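Long-range contacts in aminopentol aminotransferase (Sphingopyxis macrogoltabida, PDB 6HBS), which transfers the amino group of aminopentol, the hydrolysed form of fumonisin B1, to pyruvate with the help of pyridoxal 5'-phosphate: residues Tyr170-Ala175 and Phe193-Arg198; Ala208-Ala213 and Thr245-Glu250. All coordinates share one frame; numbering follows the deposited sequence.

Interaction 1 (Tyr170-Ala175 and Phe193-Arg198)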
loop_
_atom_site.group_PDB
_atom_site.type_symbol
_atom_site.label_atom_id
_atom_site.label_comp_id
_atom_site.label_asym_id
_atom_site.label_seq_id
_atom_site.Cartn_x
_atom_site.Cartn_y
_atom_site.Cartn_z
ATOM N N TYR A 170 17.363 -7.419 -19.810
ATOM C CA TYR A 170 17.509 -7.224 -21.241
ATOM C C TYR A 170 17.513 -5.707 -21.496
ATOM O O TYR A 170 17.170 -4.928 -20.610
ATOM C CB TYR A 170 16.394 -7.932 -22.020
ATOM C CG TYR A 170 15.005 -7.399 -21.732
ATOM C CD1 TYR A 170 14.220 -7.902 -20.700
ATOM C CD2 TYR A 170 14.489 -6.351 -22.460
ATOM C CE1 TYR A 170 12.960 -7.388 -20.424
ATOM C CE2 TYR A 170 13.229 -5.830 -22.211
ATOM C CZ TYR A 170 12.457 -6.342 -21.185
ATOM O OH TYR A 170 11.226 -5.766 -20.931
ATOM N N THR A 171 17.904 -5.301 -22.706
ATOM C CA THR A 171 17.856 -3.865 -23.127
ATOM C C THR A 171 16.476 -3.553 -23.698
ATOM O O THR A 171 16.014 -4.204 -24.627
ATOM C CB THR A 171 18.937 -3.549 -24.169
ATOM O OG1 THR A 171 20.145 -3.885 -23.511
ATOM C CG2 THR A 171 18.954 -2.100 -24.612
ATOM N N TYR A 172 15.814 -2.539 -23.138
ATOM C CA TYR A 172 14.499 -2.158 -23.597
ATOM C C TYR A 172 14.570 -1.835 -25.088
ATOM O O TYR A 172 15.507 -1.170 -25.501
ATOM C CB TYR A 172 13.952 -0.940 -22.823
ATOM C CG TYR A 172 12.481 -0.713 -23.075
ATOM C CD1 TYR A 172 11.516 -1.453 -22.397
ATOM C CD2 TYR A 172 12.042 0.210 -24.008
ATOM C CE1 TYR A 172 10.160 -1.268 -22.626
ATOM C CE2 TYR A 172 10.690 0.417 -24.233
ATOM C CZ TYR A 172 9.743 -0.310 -23.529
ATOM O OH TYR A 172 8.419 -0.151 -23.803
ATOM N N ASN A 173 13.545 -2.260 -25.852
ATOM C CA ASN A 173 13.381 -1.947 -27.254
ATOM C C ASN A 173 14.404 -2.699 -28.120
ATOM O O ASN A 173 14.563 -2.357 -29.290
ATOM C CB ASN A 173 13.398 -0.436 -27.550
ATOM C CG ASN A 173 11.992 0.115 -27.696
ATOM O OD1 ASN A 173 11.065 -0.662 -27.900
ATOM N ND2 ASN A 173 11.831 1.433 -27.632
ATOM N N ASP A 174 15.030 -3.742 -27.571
ATOM C CA ASP A 174 16.053 -4.525 -28.291
ATOM C C ASP A 174 15.566 -5.979 -28.351
ATOM O O ASP A 174 15.751 -6.746 -27.375
ATOM C CB ASP A 174 17.421 -4.340 -27.630
ATOM C CG ASP A 174 18.570 -5.019 -28.376
ATOM O OD1 ASP A 174 18.293 -5.937 -29.178
ATOM O OD2 ASP A 174 19.709 -4.625 -28.143
ATOM N N ALA A 175 14.925 -6.334 -29.467
ATOM C CA ALA A 175 14.352 -7.671 -29.686
ATOM C C ALA A 175 15.432 -8.776 -29.552
ATOM O O ALA A 175 15.189 -9.830 -28.959
ATOM C CB ALA A 175 13.701 -7.711 -31.044
ATOM N N PHE A 193 8.616 -8.701 -17.803
ATOM C CA PHE A 193 8.017 -7.423 -17.455
ATOM C C PHE A 193 8.480 -6.393 -18.484
ATOM O O PHE A 193 9.705 -6.301 -18.769
ATOM C CB PHE A 193 8.458 -6.942 -16.071
ATOM C CG PHE A 193 7.748 -7.582 -14.906
ATOM C CD1 PHE A 193 7.883 -8.929 -14.636
ATOM C CD2 PHE A 193 6.941 -6.814 -14.066
ATOM C CE1 PHE A 193 7.236 -9.506 -13.549
ATOM C CE2 PHE A 193 6.298 -7.392 -12.987
ATOM C CZ PHE A 193 6.438 -8.734 -12.728
ATOM N N ALA A 194 7.515 -5.624 -19.003
ATOM C CA ALA A 194 7.767 -4.475 -19.873
ATOM C C ALA A 194 6.847 -3.311 -19.470
ATOM O O ALA A 194 5.662 -3.502 -19.346
ATOM C CB ALA A 194 7.519 -4.891 -21.294
ATOM N N THR A 195 7.410 -2.107 -19.318
ATOM C CA THR A 195 6.649 -0.866 -19.367
ATOM C C THR A 195 6.269 -0.619 -20.825
ATOM O O THR A 195 6.933 -1.094 -21.746
ATOM C CB THR A 195 7.420 0.311 -18.763
ATOM O OG1 THR A 195 8.612 0.615 -19.492
ATOM C CG2 THR A 195 7.753 0.062 -17.315
ATOM N N PRO A 196 5.151 0.063 -21.096
ATOM C CA PRO A 196 4.648 0.158 -22.460
ATOM C C PRO A 196 5.423 1.152 -23.334
ATOM O O PRO A 196 5.317 1.069 -24.543
ATOM C CB PRO A 196 3.184 0.579 -22.313
ATOM C CG PRO A 196 3.113 1.236 -20.952
ATOM C CD PRO A 196 4.226 0.660 -20.108
ATOM N N PHE A 197 6.194 2.044 -22.717
ATOM C CA PHE A 197 7.276 2.765 -23.402
ATOM C C PHE A 197 8.407 2.973 -22.392
ATOM O O PHE A 197 8.254 2.628 -21.193
ATOM C CB PHE A 197 6.755 4.046 -24.069
ATOM C CG PHE A 197 6.133 5.096 -23.187
ATOM C CD1 PHE A 197 4.781 5.053 -22.866
ATOM C CD2 PHE A 197 6.893 6.171 -22.743
ATOM C CE1 PHE A 197 4.214 6.055 -22.084
ATOM C CE2 PHE A 197 6.326 7.169 -21.956
ATOM C CZ PHE A 197 4.993 7.101 -21.613
ATOM N N ARG A 198 9.542 3.522 -22.848
ATOM C CA ARG A 198 10.643 3.815 -21.969
ATOM C C ARG A 198 10.355 5.142 -21.266
ATOM O O ARG A 198 10.313 6.211 -21.927
ATOM C CB ARG A 198 11.963 3.901 -22.742
ATOM C CG ARG A 198 13.179 4.113 -21.852
ATOM C CD ARG A 198 13.468 2.880 -21.017
ATOM N NE ARG A 198 14.704 3.038 -20.269
ATOM C CZ ARG A 198 15.253 2.093 -19.520
ATOM N NH1 ARG A 198 14.583 0.974 -19.253
ATOM N NH2 ARG A 198 16.478 2.290 -19.065
#

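Interaction 2 (Ala208-Ala213 and Thr245-Glu250)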
loop_
_atom_site.group_PDB
_atom_site.type_symbol
_atom_site.label_atom_id
_atom_site.label_comp_id
_atom_site.label_asym_id
_atom_site.label_seq_id
_atom_site.Cartn_x
_atom_site.Cartn_y
_atom_site.Cartn_z
ATOM N N ALA A 208 7.550 2.276 -27.577
ATOM C CA ALA A 208 7.875 0.851 -27.770
ATOM C C ALA A 208 7.921 0.589 -29.269
ATOM O O ALA A 208 7.075 1.108 -30.011
ATOM C CB ALA A 208 6.878 -0.074 -27.124
ATOM N N GLN A 209 8.910 -0.203 -29.673
ATOM C CA GLN A 209 9.056 -0.614 -31.042
ATOM C C GLN A 209 8.239 -1.891 -31.221
ATOM O O GLN A 209 8.254 -2.792 -30.386
ATOM C CB GLN A 209 10.530 -0.813 -31.404
ATOM C CG GLN A 209 11.281 0.497 -31.597
ATOM C CD GLN A 209 12.784 0.387 -31.482
ATOM O OE1 GLN A 209 13.390 -0.669 -31.685
ATOM N NE2 GLN A 209 13.411 1.514 -31.171
ATOM N N LEU A 210 7.552 -1.952 -32.359
ATOM C CA LEU A 210 6.705 -3.048 -32.707
ATOM C C LEU A 210 7.493 -4.365 -32.659
ATOM O O LEU A 210 7.011 -5.355 -32.130
ATOM C CB LEU A 210 6.164 -2.745 -34.105
ATOM C CG LEU A 210 5.101 -3.697 -34.629
ATOM C CD1 LEU A 210 3.987 -3.895 -33.611
ATOM C CD2 LEU A 210 4.552 -3.184 -35.959
ATOM N N GLU A 211 8.715 -4.386 -33.207
ATOM C CA GLU A 211 9.421 -5.644 -33.309
ATOM C C GLU A 211 9.753 -6.117 -31.892
ATOM O O GLU A 211 9.742 -7.317 -31.632
ATOM C CB GLU A 211 10.653 -5.566 -34.218
ATOM C CG GLU A 211 10.669 -6.678 -35.263
ATOM C CD GLU A 211 9.331 -6.908 -35.967
ATOM O OE1 GLU A 211 8.743 -7.996 -35.786
ATOM O OE2 GLU A 211 8.849 -5.988 -36.665
ATOM N N PHE A 212 10.025 -5.167 -30.990
ATOM C CA PHE A 212 10.361 -5.508 -29.603
ATOM C C PHE A 212 9.141 -6.176 -28.944
ATOM O O PHE A 212 9.252 -7.217 -28.336
ATOM C CB PHE A 212 10.901 -4.280 -28.867
ATOM C CG PHE A 212 10.910 -4.446 -27.371
ATOM C CD1 PHE A 212 11.794 -5.322 -26.763
ATOM C CD2 PHE A 212 10.003 -3.759 -26.574
ATOM C CE1 PHE A 212 11.803 -5.484 -25.384
ATOM C CE2 PHE A 212 10.013 -3.920 -25.196
ATOM C CZ PHE A 212 10.894 -4.792 -24.601
ATOM N N ALA A 213 7.968 -5.558 -29.104
ATOM C CA ALA A 213 6.721 -6.002 -28.464
ATOM C C ALA A 213 6.288 -7.369 -29.011
ATOM O O ALA A 213 5.897 -8.231 -28.246
ATOM C CB ALA A 213 5.647 -4.938 -28.629
ATOM N N THR A 245 -2.346 -1.773 -26.652
ATOM C CA THR A 245 -3.480 -2.083 -27.519
ATOM C C THR A 245 -3.204 -1.672 -28.969
ATOM O O THR A 245 -3.468 -2.456 -29.860
ATOM C CB THR A 245 -4.766 -1.357 -27.104
ATOM O OG1 THR A 245 -5.017 -1.629 -25.721
ATOM C CG2 THR A 245 -5.943 -1.827 -27.925
ATOM N N HIS A 246 -2.676 -0.461 -29.182
ATOM C CA HIS A 246 -2.402 0.091 -30.531
ATOM C C HIS A 246 -1.253 -0.641 -31.262
ATOM O O HIS A 246 -1.091 -0.444 -32.450
ATOM C CB HIS A 246 -2.171 1.612 -30.459
ATOM C CG HIS A 246 -3.413 2.426 -30.216
ATOM N ND1 HIS A 246 -3.522 3.346 -29.166
ATOM C CD2 HIS A 246 -4.588 2.493 -30.888
ATOM C CE1 HIS A 246 -4.705 3.926 -29.208
ATOM N NE2 HIS A 246 -5.377 3.421 -30.254
ATOM N N LEU A 247 -0.479 -1.491 -30.578
ATOM C CA LEU A 247 0.522 -2.389 -31.208
ATOM C C LEU A 247 -0.085 -3.753 -31.564
ATOM O O LEU A 247 0.619 -4.591 -32.106
ATOM C CB LEU A 247 1.721 -2.591 -30.269
ATOM C CG LEU A 247 2.526 -1.337 -29.924
ATOM C CD1 LEU A 247 3.792 -1.699 -29.170
ATOM C CD2 LEU A 247 2.880 -0.539 -31.174
ATOM N N GLY A 248 -1.345 -4.012 -31.199
ATOM C CA GLY A 248 -1.961 -5.335 -31.410
ATOM C C GLY A 248 -1.324 -6.432 -30.560
ATOM O O GLY A 248 -1.426 -7.600 -30.886
ATOM N N ILE A 249 -0.702 -6.069 -29.431
ATOM C CA ILE A 249 -0.055 -7.051 -28.564
ATOM C C ILE A 249 -0.760 -7.034 -27.206
ATOM O O ILE A 249 -0.706 -6.012 -26.524
ATOM C CB ILE A 249 1.451 -6.764 -28.410
ATOM C CG1 ILE A 249 2.174 -6.781 -29.757
ATOM C CG2 ILE A 249 2.076 -7.743 -27.423
ATOM C CD1 ILE A 249 2.253 -8.152 -30.380
ATOM N N GLU A 250 -1.365 -8.172 -26.838
ATOM C CA GLU A 250 -2.046 -8.345 -25.551
ATOM C C GLU A 250 -1.157 -9.108 -24.581
ATOM O O GLU A 250 -0.689 -10.211 -24.856
ATOM C CB GLU A 250 -3.382 -9.064 -25.716
ATOM C CG GLU A 250 -4.400 -8.252 -26.483
ATOM C CD GLU A 250 -5.769 -8.899 -26.615
ATOM O OE1 GLU A 250 -6.599 -8.363 -27.369
ATOM O OE2 GLU A 250 -6.013 -9.915 -25.945
#

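Interaction 1 (Tyr170-Ala175 and Phe193-Arg198)
Y170 and Y172 each reach across to 193-198 with a phenol hydroxyl and give its proton to a backbone carbonyl. Y170 OH donates to F193 O at 2.7 Å, the acceptor lying at the ring edge, in plane. The donor is somewhat tilted from the carbonyl plane of F193, and A194 CB packs against the same hydroxyl at 3.8 Å. Y172 OH binds T195 O, also at 2.7 Å, but from above the carbonyl plane, 37° out of it. CG of Y172 stands anti to the backbone N (chi1 -168°), and the hydroxyl at the far end of the ring reaches the loop that follows strand 189-194. Its CE1 edge passes T195 OG1, while CE2 lies 3.6 Å from R198 N and CD2 meets R198 CB at 3.9 Å. The R198 side chain runs antiparallel to that of Y172, its guanidinium plane turned 27° from the ring.

A second shell surrounds these groups. T195 OG1 donates to F197 O at 2.7 Å, a bond that spans P196 within 193-198. The guanidinium of R198 is held by E203 through a salt bridge and by K142 O. T171-D174 form a type II turn, after which D174 caps the helix that follows, and F212 meets the Y172 ring.

All the touching residues are buried, and phenol hydroxyls meet one carbonyl at the end of strand 189-194 (F193) and one just past it (T195). The T195 side chain comes within about 4 Å of the bound pyridoxal phosphate, which is consistent with the two bonds fixing the course of the backbone near the cofactor.

Interaction 2 (Ala208-Ala213 and Thr245-Glu250)
The start of helix 210-223 meets the connection between strands 226-230 and 253-256 in the large cofactor-binding domain of this class-III aminotransferase, and the side chains that meet are apolar. L247, at the end of the 3-10 turn 245-247, supplies the largest share of the surface. Its CG stands anti to the carbonyl carbon (chi1 -62°), and its CD1 touches two alanine methyls, 3.8 Å from A213 CB and 4.0 Å from A208 CB. L210 meets the base of the same residue: its CD1 lies 3.8 Å from L247 O and 4.2 Å from L247 CB. L210 sets out to one side of the partner, with CG anti to the backbone N (chi1 -173°), and it is the end of the chain, CD1, that comes near.

I249 takes up the next position along the helix. Its CG1 approaches A213 CB at 4.1 Å, and its CG2 rests 3.9 Å from A213 O, so both branches work on one residue. A213 is thereby touched by L247 and I249 alike, and the CA atoms of A213 and I249 are 6.9 Å apart. No hydrogen bond crosses the interface; the polar links are local, A213 N to Q209 O within the first helical turn and G248 N to T245 O in the 3-10 turn.

Around this patch, W244 touches both A208 and A213, and I249 also packs on R214 and R217 farther along helix 210-223. R217 binds E250 O as well, while E250 itself pairs with R107. The helix thus lies against the loop that leads into strand 253-256, a member of the seven-stranded sheet.

Both segments of interaction 1 precede those of interaction 2 in the sequence, and the centres lie about 11 Å apart. Both belong to connections around the mixed seven-stranded sheet: interaction 1 joins the ends of strands 167-170 and 189-194, and interaction 2 joins helix 210-223 to the link between strands 226-230 and 253-256. They touch directly. N173 OD1 probably accepts a hydrogen bond from Q209 N, at the start of the helix, and F212 packs against Y170 and N173. The two contacts thus adjoin, interaction 1 nearer the cofactor and interaction 2 farther out at helix 210-223.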